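Local coordinates for protein GTP pyrophosphokinase YjbM (Bacillus subtilis, PDB 5DEC) that transfers a pyrophosphate group from ATP to GDP or GTP, making the stringent-response alarmones ppGpp and pppGpp as an allosterically regulated homotetramer, at residues Trp13-Val24 against Gly52-Leu61. Numbering follows the deposited sequence.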
ATOM      1  N   TRP B  13     -18.714 -16.425  -8.175  1.00 83.36           N
ATOM      2  CA  TRP B  13     -18.920 -15.047  -7.731  1.00 83.90           C
ATOM      3  C   TRP B  13     -17.607 -14.297  -7.694  1.00 78.50           C
ATOM      4  O   TRP B  13     -17.503 -13.182  -8.199  1.00 75.88           O
ATOM      5  CB  TRP B  13     -19.538 -14.989  -6.336  1.00 84.78           C
ATOM      6  CG  TRP B  13     -21.010 -14.944  -6.313  1.00 87.80           C
ATOM      7  CD1 TRP B  13     -21.859 -15.941  -5.943  1.00 88.09           C
ATOM      8  CD2 TRP B  13     -21.827 -13.833  -6.685  1.00 89.77           C
ATOM      9  NE1 TRP B  13     -23.161 -15.516  -6.054  1.00 90.01           N
ATOM     10  CE2 TRP B  13     -23.167 -14.224  -6.511  1.00 89.32           C
ATOM     11  CE3 TRP B  13     -21.553 -12.542  -7.148  1.00 91.01           C
ATOM     12  CZ2 TRP B  13     -24.232 -13.371  -6.781  1.00 87.77           C
ATOM     13  CZ3 TRP B  13     -22.612 -11.697  -7.419  1.00 89.82           C
ATOM     14  CH2 TRP B  13     -23.935 -12.115  -7.235  1.00 88.55           C
ATOM     15  N   GLU B  14     -16.605 -14.922  -7.089  1.00 72.33           N
ATOM     16  CA  GLU B  14     -15.327 -14.269  -6.885  1.00 72.63           C
ATOM     17  C   GLU B  14     -14.626 -14.087  -8.220  1.00 65.04           C
ATOM     18  O   GLU B  14     -13.865 -13.141  -8.404  1.00 60.10           O
ATOM     19  CB  GLU B  14     -14.464 -15.087  -5.919  1.00 79.65           C
ATOM     20  CG  GLU B  14     -13.654 -14.266  -4.923  1.00 91.73           C
ATOM     21  CD  GLU B  14     -14.501 -13.355  -4.047  1.00104.64           C
ATOM     22  OE1 GLU B  14     -15.692 -13.661  -3.813  1.00112.32           O
ATOM     23  OE2 GLU B  14     -13.962 -12.330  -3.582  1.00105.54           O
ATOM     24  N   ARG B  15     -14.937 -14.961  -9.171  1.00 59.26           N
ATOM     25  CA  ARG B  15     -14.431 -14.811 -10.524  1.00 61.64           C
ATOM     26  C   ARG B  15     -15.197 -13.693 -11.249  1.00 55.29           C
ATOM     27  O   ARG B  15     -14.615 -12.961 -12.047  1.00 53.17           O
ATOM     28  CB  ARG B  15     -14.511 -16.157 -11.274  1.00 71.69           C
ATOM     29  CG  ARG B  15     -15.057 -16.125 -12.693  1.00 82.36           C
ATOM     30  CD  ARG B  15     -15.400 -17.543 -13.185  1.00 94.29           C
ATOM     31  NE  ARG B  15     -14.287 -18.477 -12.988  1.00 97.67           N
ATOM     32  CZ  ARG B  15     -14.385 -19.656 -12.377  1.00 97.31           C
ATOM     33  NH1 ARG B  15     -15.557 -20.078 -11.912  1.00 97.46           N
ATOM     34  NH2 ARG B  15     -13.309 -20.421 -12.240  1.00 95.76           N
ATOM     35  N   PHE B  16     -16.485 -13.547 -10.943  1.00 53.24           N
ATOM     36  CA  PHE B  16     -17.319 -12.472 -11.499  1.00 48.87           C
ATOM     37  C   PHE B  16     -16.872 -11.086 -11.017  1.00 43.35           C
ATOM     38  O   PHE B  16     -16.999 -10.096 -11.730  1.00 41.93           O
ATOM     39  CB  PHE B  16     -18.784 -12.697 -11.108  1.00 46.25           C
ATOM     40  CG  PHE B  16     -19.705 -11.540 -11.432  1.00 45.53           C
ATOM     41  CD1 PHE B  16     -20.119 -11.304 -12.733  1.00 48.80           C
ATOM     42  CD2 PHE B  16     -20.189 -10.718 -10.424  1.00 45.22           C
ATOM     43  CE1 PHE B  16     -20.967 -10.251 -13.026  1.00 48.42           C
ATOM     44  CE2 PHE B  16     -21.040  -9.667 -10.712  1.00 46.36           C
ATOM     45  CZ  PHE B  16     -21.429  -9.435 -12.015  1.00 46.94           C
ATOM     46  N   LEU B  17     -16.370 -11.021  -9.796  1.00 36.05           N
ATOM     47  CA  LEU B  17     -16.048  -9.743  -9.176  1.00 39.42           C
ATOM     48  C   LEU B  17     -14.626  -9.271  -9.460  1.00 38.15           C
ATOM     49  O   LEU B  17     -14.294  -8.107  -9.213  1.00 32.39           O
ATOM     50  CB  LEU B  17     -16.261  -9.842  -7.669  1.00 39.06           C
ATOM     51  CG  LEU B  17     -17.710 -10.065  -7.228  1.00 39.39           C
ATOM     52  CD1 LEU B  17     -17.766 -10.172  -5.722  1.00 38.56           C
ATOM     53  CD2 LEU B  17     -18.615  -8.928  -7.700  1.00 41.37           C
ATOM     54  N   VAL B  18     -13.790 -10.173  -9.971  1.00 37.68           N
ATOM     55  CA  VAL B  18     -12.389  -9.848 -10.252  1.00 37.06           C
ATOM     56  C   VAL B  18     -12.233  -8.573 -11.106  1.00 31.52           C
ATOM     57  O   VAL B  18     -11.475  -7.676 -10.726  1.00 34.12           O
ATOM     58  CB  VAL B  18     -11.659 -11.020 -10.948  1.00 43.46           C
ATOM     59  CG1 VAL B  18     -10.384 -10.534 -11.581  1.00 43.94           C
ATOM     60  CG2 VAL B  18     -11.356 -12.138  -9.954  1.00 52.19           C
ATOM     61  N   PRO B  19     -12.964  -8.465 -12.232  1.00 30.45           N
ATOM     62  CA  PRO B  19     -12.802  -7.225 -13.008  1.00 34.39           C
ATOM     63  C   PRO B  19     -13.248  -5.975 -12.249  1.00 36.19           C
ATOM     64  O   PRO B  19     -12.673  -4.904 -12.454  1.00 28.06           O
ATOM     65  CB  PRO B  19     -13.716  -7.430 -14.219  1.00 35.08           C
ATOM     66  CG  PRO B  19     -14.003  -8.886 -14.258  1.00 44.35           C
ATOM     67  CD  PRO B  19     -13.936  -9.375 -12.862  1.00 37.88           C
ATOM     68  N   TYR B  20     -14.280  -6.106 -11.421  1.00 27.53           N
ATOM     69  CA  TYR B  20     -14.775  -4.966 -10.654  1.00 28.95           C
ATOM     70  C   TYR B  20     -13.722  -4.503  -9.670  1.00 30.50           C
ATOM     71  O   TYR B  20     -13.494  -3.298  -9.510  1.00 25.71           O
ATOM     72  CB  TYR B  20     -16.067  -5.324  -9.915  1.00 27.22           C
ATOM     73  CG  TYR B  20     -17.225  -5.499 -10.855  1.00 30.88           C
ATOM     74  CD1 TYR B  20     -17.988  -4.405 -11.260  1.00 31.14           C
ATOM     75  CD2 TYR B  20     -17.541  -6.755 -11.378  1.00 24.32           C
ATOM     76  CE1 TYR B  20     -19.050  -4.559 -12.131  1.00 39.27           C
ATOM     77  CE2 TYR B  20     -18.598  -6.914 -12.244  1.00 37.36           C
ATOM     78  CZ  TYR B  20     -19.347  -5.818 -12.622  1.00 45.00           C
ATOM     79  OH  TYR B  20     -20.395  -5.980 -13.493  1.00 51.80           O
ATOM     80  N   ARG B  21     -13.084  -5.452  -8.990  1.00 27.02           N
ATOM     81  CA  ARG B  21     -12.008  -5.108  -8.061  1.00 30.30           C
ATOM     82  C   ARG B  21     -10.829  -4.431  -8.742  1.00 29.16           C
ATOM     83  O   ARG B  21     -10.238  -3.492  -8.196  1.00 23.99           O
ATOM     84  CB  ARG B  21     -11.514  -6.348  -7.310  1.00 38.61           C
ATOM     85  CG  ARG B  21     -12.517  -6.879  -6.333  1.00 44.52           C
ATOM     86  CD  ARG B  21     -11.934  -7.963  -5.447  1.00 46.72           C
ATOM     87  NE  ARG B  21     -13.008  -8.554  -4.665  1.00 58.52           N
ATOM     88  CZ  ARG B  21     -13.531  -9.751  -4.892  1.00 74.32           C
ATOM     89  NH1 ARG B  21     -13.066 -10.514  -5.875  1.00 73.15           N
ATOM     90  NH2 ARG B  21     -14.520 -10.188  -4.123  1.00 84.69           N
ATOM     91  N   GLN B  22     -10.462  -4.927  -9.917  1.00 25.41           N
ATOM     92  CA  GLN B  22      -9.335  -4.354 -10.646  1.00 28.38           C
ATOM     93  C   GLN B  22      -9.696  -2.939 -11.153  1.00 19.25           C
ATOM     94  O   GLN B  22      -8.884  -2.023 -11.096  1.00 25.05           O
ATOM     95  CB  GLN B  22      -8.917  -5.282 -11.800  1.00 26.12           C
ATOM     96  CG  GLN B  22      -7.711  -4.780 -12.631  1.00 25.77           C
ATOM     97  CD  GLN B  22      -6.419  -4.666 -11.842  1.00 32.44           C
ATOM     98  OE1 GLN B  22      -6.231  -5.339 -10.828  1.00 31.22           O
ATOM     99  NE2 GLN B  22      -5.511  -3.817 -12.311  1.00 24.33           N
ATOM    100  N   ALA B  23     -10.919  -2.751 -11.618  1.00 19.15           N
ATOM    101  CA  ALA B  23     -11.336  -1.405 -12.033  1.00 21.47           C
ATOM    102  C   ALA B  23     -11.221  -0.410 -10.878  1.00 28.11           C
ATOM    103  O   ALA B  23     -10.714   0.709 -11.037  1.00 26.56           O
ATOM    104  CB  ALA B  23     -12.752  -1.429 -12.561  1.00 27.01           C
ATOM    105  N   VAL B  24     -11.703  -0.820  -9.711  1.00 24.37           N
ATOM    106  CA  VAL B  24     -11.586   0.018  -8.511  1.00 19.99           C
ATOM    107  C   VAL B  24     -10.135   0.334  -8.163  1.00 22.08           C
ATOM    108  O   VAL B  24      -9.797   1.490  -7.896  1.00 23.50           O
ATOM    109  CB  VAL B  24     -12.305  -0.653  -7.313  1.00 23.95           C
ATOM    110  CG1 VAL B  24     -11.984   0.068  -6.002  1.00 26.43           C
ATOM    111  CG2 VAL B  24     -13.809  -0.658  -7.574  1.00 24.62           C
ATOM    112  N   GLY B  52     -12.402   3.309  -2.137  1.00 24.94           N
ATOM    113  CA  GLY B  52     -13.086   2.482  -3.107  1.00 24.89           C
ATOM    114  C   GLY B  52     -13.423   1.124  -2.530  1.00 29.55           C
ATOM    115  O   GLY B  52     -12.754   0.631  -1.621  1.00 34.15           O
ATOM    116  N   ARG B  53     -14.476   0.527  -3.059  1.00 29.22           N
ATOM    117  CA  ARG B  53     -15.034  -0.688  -2.497  1.00 41.67           C
ATOM    118  C   ARG B  53     -15.815  -1.455  -3.561  1.00 31.27           C
ATOM    119  O   ARG B  53     -16.549  -0.853  -4.359  1.00 31.73           O
ATOM    120  CB  ARG B  53     -15.908  -0.311  -1.281  1.00 51.13           C
ATOM    121  CG  ARG B  53     -17.222  -1.029  -1.150  1.00 67.41           C
ATOM    122  CD  ARG B  53     -17.055  -2.434  -0.641  1.00 84.74           C
ATOM    123  NE  ARG B  53     -16.678  -2.549   0.757  1.00 94.92           N
ATOM    124  CZ  ARG B  53     -17.555  -2.562   1.753  1.00101.50           C
ATOM    125  NH1 ARG B  53     -18.853  -2.448   1.494  1.00108.55           N
ATOM    126  NH2 ARG B  53     -17.131  -2.682   3.002  1.00101.34           N
ATOM    127  N   VAL B  54     -15.658  -2.780  -3.583  1.00 33.81           N
ATOM    128  CA  VAL B  54     -16.561  -3.640  -4.344  1.00 31.63           C
ATOM    129  C   VAL B  54     -17.598  -4.231  -3.395  1.00 38.76           C
ATOM    130  O   VAL B  54     -17.253  -4.725  -2.326  1.00 35.03           O
ATOM    131  CB  VAL B  54     -15.805  -4.771  -5.091  1.00 38.04           C
ATOM    132  CG1 VAL B  54     -16.787  -5.787  -5.679  1.00 35.30           C
ATOM    133  CG2 VAL B  54     -14.934  -4.184  -6.167  1.00 39.07           C
ATOM    134  N   LYS B  55     -18.861  -4.186  -3.804  1.00 38.03           N
ATOM    135  CA  LYS B  55     -19.965  -4.640  -2.969  1.00 43.56           C
ATOM    136  C   LYS B  55     -19.849  -6.119  -2.594  1.00 48.27           C
ATOM    137  O   LYS B  55     -19.611  -6.961  -3.457  1.00 48.53           O
ATOM    138  CB  LYS B  55     -21.283  -4.406  -3.702  1.00 45.10           C
ATOM    139  CG  LYS B  55     -22.432  -3.977  -2.823  1.00 53.36           C
ATOM    140  CD  LYS B  55     -23.448  -3.153  -3.599  1.00 57.72           C
ATOM    141  CE  LYS B  55     -24.126  -2.134  -2.699  1.00 61.51           C
ATOM    142  NZ  LYS B  55     -25.357  -1.577  -3.330  1.00 70.30           N
ATOM    143  N   PRO B  56     -19.994  -6.437  -1.297  1.00 52.04           N
ATOM    144  CA  PRO B  56     -19.981  -7.845  -0.889  1.00 54.79           C
ATOM    145  C   PRO B  56     -21.134  -8.608  -1.544  1.00 46.73           C
ATOM    146  O   PRO B  56     -22.189  -8.029  -1.799  1.00 44.93           O
ATOM    147  CB  PRO B  56     -20.133  -7.777   0.637  1.00 59.08           C
ATOM    148  CG  PRO B  56     -19.711  -6.388   1.010  1.00 56.36           C
ATOM    149  CD  PRO B  56     -20.108  -5.523  -0.149  1.00 56.71           C
ATOM    150  N   VAL B  57     -20.912  -9.885  -1.828  1.00 51.38           N
ATOM    151  CA  VAL B  57     -21.884 -10.729  -2.510  1.00 58.49           C
ATOM    152  C   VAL B  57     -23.269 -10.689  -1.855  1.00 62.97           C
ATOM    153  O   VAL B  57     -24.289 -10.593  -2.541  1.00 63.28           O
ATOM    154  CB  VAL B  57     -21.379 -12.176  -2.572  1.00 61.67           C
ATOM    155  CG1 VAL B  57     -22.352 -13.043  -3.345  1.00 70.27           C
ATOM    156  CG2 VAL B  57     -20.013 -12.213  -3.226  1.00 58.21           C
ATOM    157  N   ALA B  58     -23.293 -10.759  -0.528  1.00 60.23           N
ATOM    158  CA  ALA B  58     -24.531 -10.671   0.241  1.00 68.01           C
ATOM    159  C   ALA B  58     -25.280  -9.384  -0.086  1.00 69.49           C
ATOM    160  O   ALA B  58     -26.497  -9.386  -0.295  1.00 68.81           O
ATOM    161  CB  ALA B  58     -24.240 -10.753   1.732  1.00 69.08           C
ATOM    162  N   SER B  59     -24.543  -8.278  -0.108  1.00 56.45           N
ATOM    163  CA  SER B  59     -25.152  -6.978  -0.318  1.00 51.84           C
ATOM    164  C   SER B  59     -25.612  -6.829  -1.764  1.00 54.03           C
ATOM    165  O   SER B  59     -26.580  -6.124  -2.032  1.00 62.43           O
ATOM    166  CB  SER B  59     -24.173  -5.865   0.055  1.00 60.83           C
ATOM    167  OG  SER B  59     -24.687  -4.599  -0.325  1.00 73.38           O
ATOM    168  N   ILE B  60     -24.923  -7.496  -2.692  1.00 55.51           N
ATOM    169  CA  ILE B  60     -25.351  -7.513  -4.090  1.00 57.54           C
ATOM    170  C   ILE B  60     -26.677  -8.258  -4.209  1.00 65.76           C
ATOM    171  O   ILE B  60     -27.627  -7.756  -4.812  1.00 63.46           O
ATOM    172  CB  ILE B  60     -24.311  -8.180  -5.028  1.00 47.57           C
ATOM    173  CG1 ILE B  60     -23.021  -7.360  -5.090  1.00 46.72           C
ATOM    174  CG2 ILE B  60     -24.869  -8.288  -6.440  1.00 47.35           C
ATOM    175  CD1 ILE B  60     -21.931  -8.015  -5.929  1.00 45.79           C
ATOM    176  N   LEU B  61     -26.723  -9.465  -3.645  1.00 69.40           N
ATOM    177  CA  LEU B  61     -27.939 -10.285  -3.645  1.00 72.32           C
ATOM    178  C   LEU B  61     -29.106  -9.574  -2.955  1.00 74.65           C
ATOM    179  O   LEU B  61     -30.207  -9.516  -3.504  1.00 73.55           O
ATOM    180  CB  LEU B  61     -27.675 -11.645  -2.989  1.00 73.11           C
ATOM    181  CG  LEU B  61     -26.744 -12.605  -3.739  1.00 72.22           C
ATOM    182  CD1 LEU B  61     -26.378 -13.805  -2.876  1.00 74.13           C
ATOM    183  CD2 LEU B  61     -27.366 -13.064  -5.053  1.00 69.99           C
TER
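One face of the Trp13 indole rests on Val57, whose CG1 makes a CH-pi contact 3.5 Å from the centroid of the five-membered ring and 13° off its normal. The benzene part extends along the same helix: Trp13 CZ2 meets Leu61 CD2 obliquely at 3.6 Å, and Ile60 CG2 and CD1 lie near Trp13 CH2 and CZ3. Such a broad, largely apolar ring system suits a site where three aliphatic side chains gather, although the indole is poorly ordered. One turn on, the Phe16 ring has Tyr20 CE2 over one face, offset toward the rim, and Phe16 O lies in plane at the edge of the Tyr20 ring. The beta-branch of Val57 serves two partners: CG1, anti to the backbone N (chi1 -177°), lies against the indole face, while Val57 CG2 meets Leu17 CD1 at 3.9 Å. Cutting Val57 back to alanine removes both methyls and is likely to strip the indole face of its CH-pi partner and open a gap beside Leu17. In the RelA/SpoT synthetase fold, helix 11-38 packs here against strand 49-54, at the sheet's edge within this chain, running antiparallel to it with local axes 8.1 Å apart. Leu17 CD2 bridges strand and following helix, 3.9 Å from Ile60 CD1 and also touching Val54 CG1. Val54, compact and branched, pushes CG2 to 3.6 Å from Arg21 N. Val24 CG1 lies over the Gly52-Arg53 peptide, where glycine's lack of a side chain permits close approach. In the ATP-binding trio Arg53, Val54 and Lys55, the end of Lys55 leads away from helix 11-38 to a salt bridge with magnesium-binding Asp79.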